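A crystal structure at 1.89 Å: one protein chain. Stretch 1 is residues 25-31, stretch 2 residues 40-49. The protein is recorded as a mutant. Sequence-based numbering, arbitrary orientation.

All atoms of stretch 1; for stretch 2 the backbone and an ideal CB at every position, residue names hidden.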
# COMPACT_ATOMS: atom_id res chain seq x y z
N GLY A 25 -11.64 -2.86 -1.88
CA GLY A 25 -13.09 -2.98 -1.99
C GLY A 25 -13.53 -3.41 -3.39
O GLY A 25 -12.69 -3.59 -4.29
N PRO A 26 -14.82 -3.56 -3.62
CA PRO A 26 -15.33 -4.04 -4.93
C PRO A 26 -14.86 -3.18 -6.09
O PRO A 26 -15.20 -2.00 -6.12
CB PRO A 26 -16.85 -3.96 -4.75
CG PRO A 26 -17.03 -4.13 -3.28
CD PRO A 26 -15.92 -3.31 -2.67
N GLY A 27 -14.03 -3.71 -6.99
CA GLY A 27 -13.58 -2.93 -8.15
C GLY A 27 -12.57 -1.79 -7.84
O GLY A 27 -12.19 -1.08 -8.75
N ILE A 28 -12.08 -1.73 -6.60
CA ILE A 28 -11.35 -0.60 -5.98
C ILE A 28 -12.29 0.60 -5.79
O ILE A 28 -12.83 1.13 -6.74
CB ILE A 28 -10.10 -0.18 -6.72
CG1 ILE A 28 -9.02 -1.26 -6.74
CG2 ILE A 28 -9.48 1.11 -6.07
CD1 ILE A 28 -8.43 -1.69 -5.41
N THR A 29 -12.53 0.98 -4.54
CA THR A 29 -13.45 2.06 -4.19
C THR A 29 -12.68 3.40 -4.24
O THR A 29 -11.59 3.49 -3.71
CB THR A 29 -14.00 1.87 -2.77
OG1 THR A 29 -14.53 0.54 -2.57
CG2 THR A 29 -15.18 2.80 -2.54
N ILE A 30 -13.28 4.39 -4.91
CA ILE A 30 -12.71 5.73 -5.08
C ILE A 30 -13.61 6.81 -4.45
O ILE A 30 -14.79 6.86 -4.73
CB ILE A 30 -12.48 6.08 -6.54
CG1 ILE A 30 -11.81 4.93 -7.31
CG2 ILE A 30 -11.61 7.43 -6.64
CD1 ILE A 30 -11.70 5.17 -8.90
N TYR A 31 -13.00 7.67 -3.60
CA TYR A 31 -13.63 8.86 -3.05
C TYR A 31 -12.90 10.14 -3.47
O TYR A 31 -11.73 10.10 -3.83
CB TYR A 31 -13.60 8.83 -1.54
CG TYR A 31 -14.20 7.61 -0.92
CD1 TYR A 31 -13.42 6.48 -0.72
CD2 TYR A 31 -15.55 7.59 -0.53
CE1 TYR A 31 -13.94 5.34 -0.11
CE2 TYR A 31 -16.09 6.44 0.09
CZ TYR A 31 -15.30 5.32 0.26
OH TYR A 31 -15.82 4.18 0.86
N UNK A 40 -16.78 12.34 -0.46
CA UNK A 40 -17.92 11.70 -1.13
C UNK A 40 -17.50 10.52 -2.01
O UNK A 40 -16.41 10.51 -2.61
CB UNK A 40 -18.67 12.73 -1.98
N UNK A 41 -18.38 9.54 -2.14
CA UNK A 41 -18.13 8.44 -3.08
C UNK A 41 -17.99 8.99 -4.48
O UNK A 41 -18.79 9.80 -4.91
CB UNK A 41 -19.25 7.40 -3.03
N UNK A 42 -16.97 8.55 -5.19
CA UNK A 42 -16.73 8.99 -6.58
C UNK A 42 -17.11 7.91 -7.60
O UNK A 42 -17.89 8.17 -8.51
CB UNK A 42 -15.26 9.37 -6.76
N UNK A 43 -16.49 6.72 -7.48
CA UNK A 43 -16.66 5.61 -8.43
C UNK A 43 -16.04 4.30 -7.90
O UNK A 43 -15.48 4.27 -6.80
CB UNK A 43 -16.03 5.98 -9.78
N UNK A 44 -16.16 3.23 -8.68
CA UNK A 44 -15.31 2.06 -8.54
C UNK A 44 -14.58 1.86 -9.85
O UNK A 44 -15.15 2.05 -10.92
CB UNK A 44 -16.12 0.82 -8.16
N UNK A 45 -13.29 1.53 -9.79
CA UNK A 45 -12.50 1.49 -11.00
C UNK A 45 -13.03 0.49 -12.01
O UNK A 45 -13.21 0.83 -13.19
CB UNK A 45 -11.05 1.16 -10.66
N UNK A 46 -13.26 -0.74 -11.56
CA UNK A 46 -13.97 -1.78 -12.37
C UNK A 46 -15.44 -1.84 -11.97
O UNK A 46 -15.76 -2.06 -10.80
CB UNK A 46 -13.33 -3.16 -12.19
N UNK A 47 -16.31 -1.63 -12.93
CA UNK A 47 -17.75 -1.76 -12.74
C UNK A 47 -18.11 -3.19 -12.28
O UNK A 47 -19.02 -3.39 -11.47
CB UNK A 47 -18.49 -1.41 -14.04
N UNK A 48 -17.37 -4.17 -12.79
CA UNK A 48 -17.51 -5.54 -12.30
C UNK A 48 -16.15 -6.03 -11.77
O UNK A 48 -15.83 -5.80 -10.61
CB UNK A 48 -18.03 -6.46 -13.41
N UNK A 49 -15.34 -6.62 -12.65
CA UNK A 49 -14.03 -7.14 -12.26
C UNK A 49 -13.11 -7.32 -13.45
O UNK A 49 -13.57 -7.37 -14.61
CB UNK A 49 -14.19 -8.47 -11.53

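The two segments pair as antiparallel strands, with a one-residue register shift, a bulge, between I30 and Y31. At position 40 the CB points away from stretch 1 and meets nothing of it, so almost any side chain would suit. The residue is R40, whose backbone O lies 3.3 Å from Y31 CA in a CA-H...O contact.

Position 41 also directs its CB away, yet the ideal CB lies 4.5 Å from Y31 CD2, and T29 offers a methyl group. A ring or long aliphatic chain could reach back. Y41 does so with chi1 in t: T29 CG2 approaches its ring edge, 4.0 Å from Y41 CE1.

Position 42 points toward stretch 1, its ideal CB only 3.3 Å from I30 O, and its phi/psi of -105/-57° departs from regular strand geometry at the bulge. The close CB leaves little space on the side of I30 O, but a chain turned away from it could be larger, so serine is one of several that would suit. S42 is found, its CB 4.1 Å from I30 CG2. The backbone supplies the stronger tie: I30 O accepts from S42 N (2.8 Å) and from the N of position 43 (3.2 Å), one carbonyl serving two successive amides.

At 43, the CB shares a sheet face with I30 and lies 4.5 Å from I30 CD1. Stretch 1 provides no charged partner, so both apolar and polar side chains are possible. D43 is present; its carboxylate is hydrogen-bonded elsewhere in the structure, while I30 N donates to D43 O (2.9 Å).

Position 44 lies on the T29 face, its ideal CB 3.6 Å from both P26 O and I28 O. A long chain could run along the type II turn from G25 to I28, past G27, which has no side chain to obstruct it. R44 does this: an ideal CB on G27 would be 2.8 Å from R44 NE. P26 O makes a contact over one guanidinium face, 3.5 Å from R44 NE. R44 NE donates to the O of position 46 (2.8 Å), and R44 NH2 weakly to the O of position 48 (3.1 Å).

Position 45 sits 3.2 Å from G27 O through its ideal CB, with I28 and I30 nearby; a small apolar residue fits. A45 places CB 4.3 Å from I28 CB and 4.4 Å from I30 CD1, and A45 N donates to I28 O (3.1 Å).

At 46 the CB points sideways, 4.1 Å from G27 CA, leaving room for a large group. F46 has G27 O at its ring edge, and F46 N donates to G27 O (3.0 Å).

Positions 47, 48 and 49 have no stretch 1 atom near their CBs, so choice is wide; they are A47, T48 and E49.

Stretch 2, residues 40-49: RYSDRAFATE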
# COMPACT_ATOMS: atom_id res chain seq x y z
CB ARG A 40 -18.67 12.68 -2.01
CG ARG A 40 -17.76 13.59 -2.83
CD ARG A 40 -18.46 14.19 -4.07
NE ARG A 40 -19.85 14.25 -3.65
CZ ARG A 40 -20.38 15.19 -2.87
NH1 ARG A 40 -19.71 16.29 -2.51
NH2 ARG A 40 -21.63 15.04 -2.48
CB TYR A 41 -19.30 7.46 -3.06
CG TYR A 41 -19.18 6.32 -4.06
CD1 TYR A 41 -18.31 5.26 -3.82
CD2 TYR A 41 -19.94 6.29 -5.20
CE1 TYR A 41 -18.20 4.20 -4.73
CE2 TYR A 41 -19.85 5.23 -6.10
CZ TYR A 41 -18.99 4.19 -5.85
OH TYR A 41 -18.90 3.14 -6.74
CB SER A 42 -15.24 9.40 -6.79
OG SER A 42 -15.07 9.97 -8.10
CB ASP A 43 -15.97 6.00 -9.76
CG ASP A 43 -16.41 5.21 -10.96
OD1 ASP A 43 -17.48 4.58 -10.98
OD2 ASP A 43 -15.73 5.23 -11.99
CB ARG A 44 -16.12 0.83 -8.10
CG ARG A 44 -17.34 0.52 -8.97
CD ARG A 44 -18.23 -0.64 -8.50
NE ARG A 44 -17.59 -1.95 -8.71
CZ ARG A 44 -18.02 -3.11 -8.20
NH1 ARG A 44 -19.11 -3.17 -7.46
NH2 ARG A 44 -17.35 -4.22 -8.44
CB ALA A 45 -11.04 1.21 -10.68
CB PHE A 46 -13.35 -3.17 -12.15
CG PHE A 46 -11.93 -3.30 -12.66
CD1 PHE A 46 -10.85 -2.81 -11.90
CD2 PHE A 46 -11.67 -3.86 -13.90
CE1 PHE A 46 -9.53 -2.96 -12.35
CE2 PHE A 46 -10.36 -3.99 -14.39
CZ PHE A 46 -9.29 -3.52 -13.60
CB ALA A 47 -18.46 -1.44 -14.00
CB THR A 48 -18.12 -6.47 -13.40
OG1 THR A 48 -17.36 -6.42 -14.61
CG2 THR A 48 -19.49 -6.01 -13.83
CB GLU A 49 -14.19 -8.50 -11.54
CG GLU A 49 -14.81 -9.60 -12.33
CD GLU A 49 -15.21 -10.80 -11.47
OE1 GLU A 49 -15.91 -10.62 -10.43
OE2 GLU A 49 -14.83 -11.93 -11.85
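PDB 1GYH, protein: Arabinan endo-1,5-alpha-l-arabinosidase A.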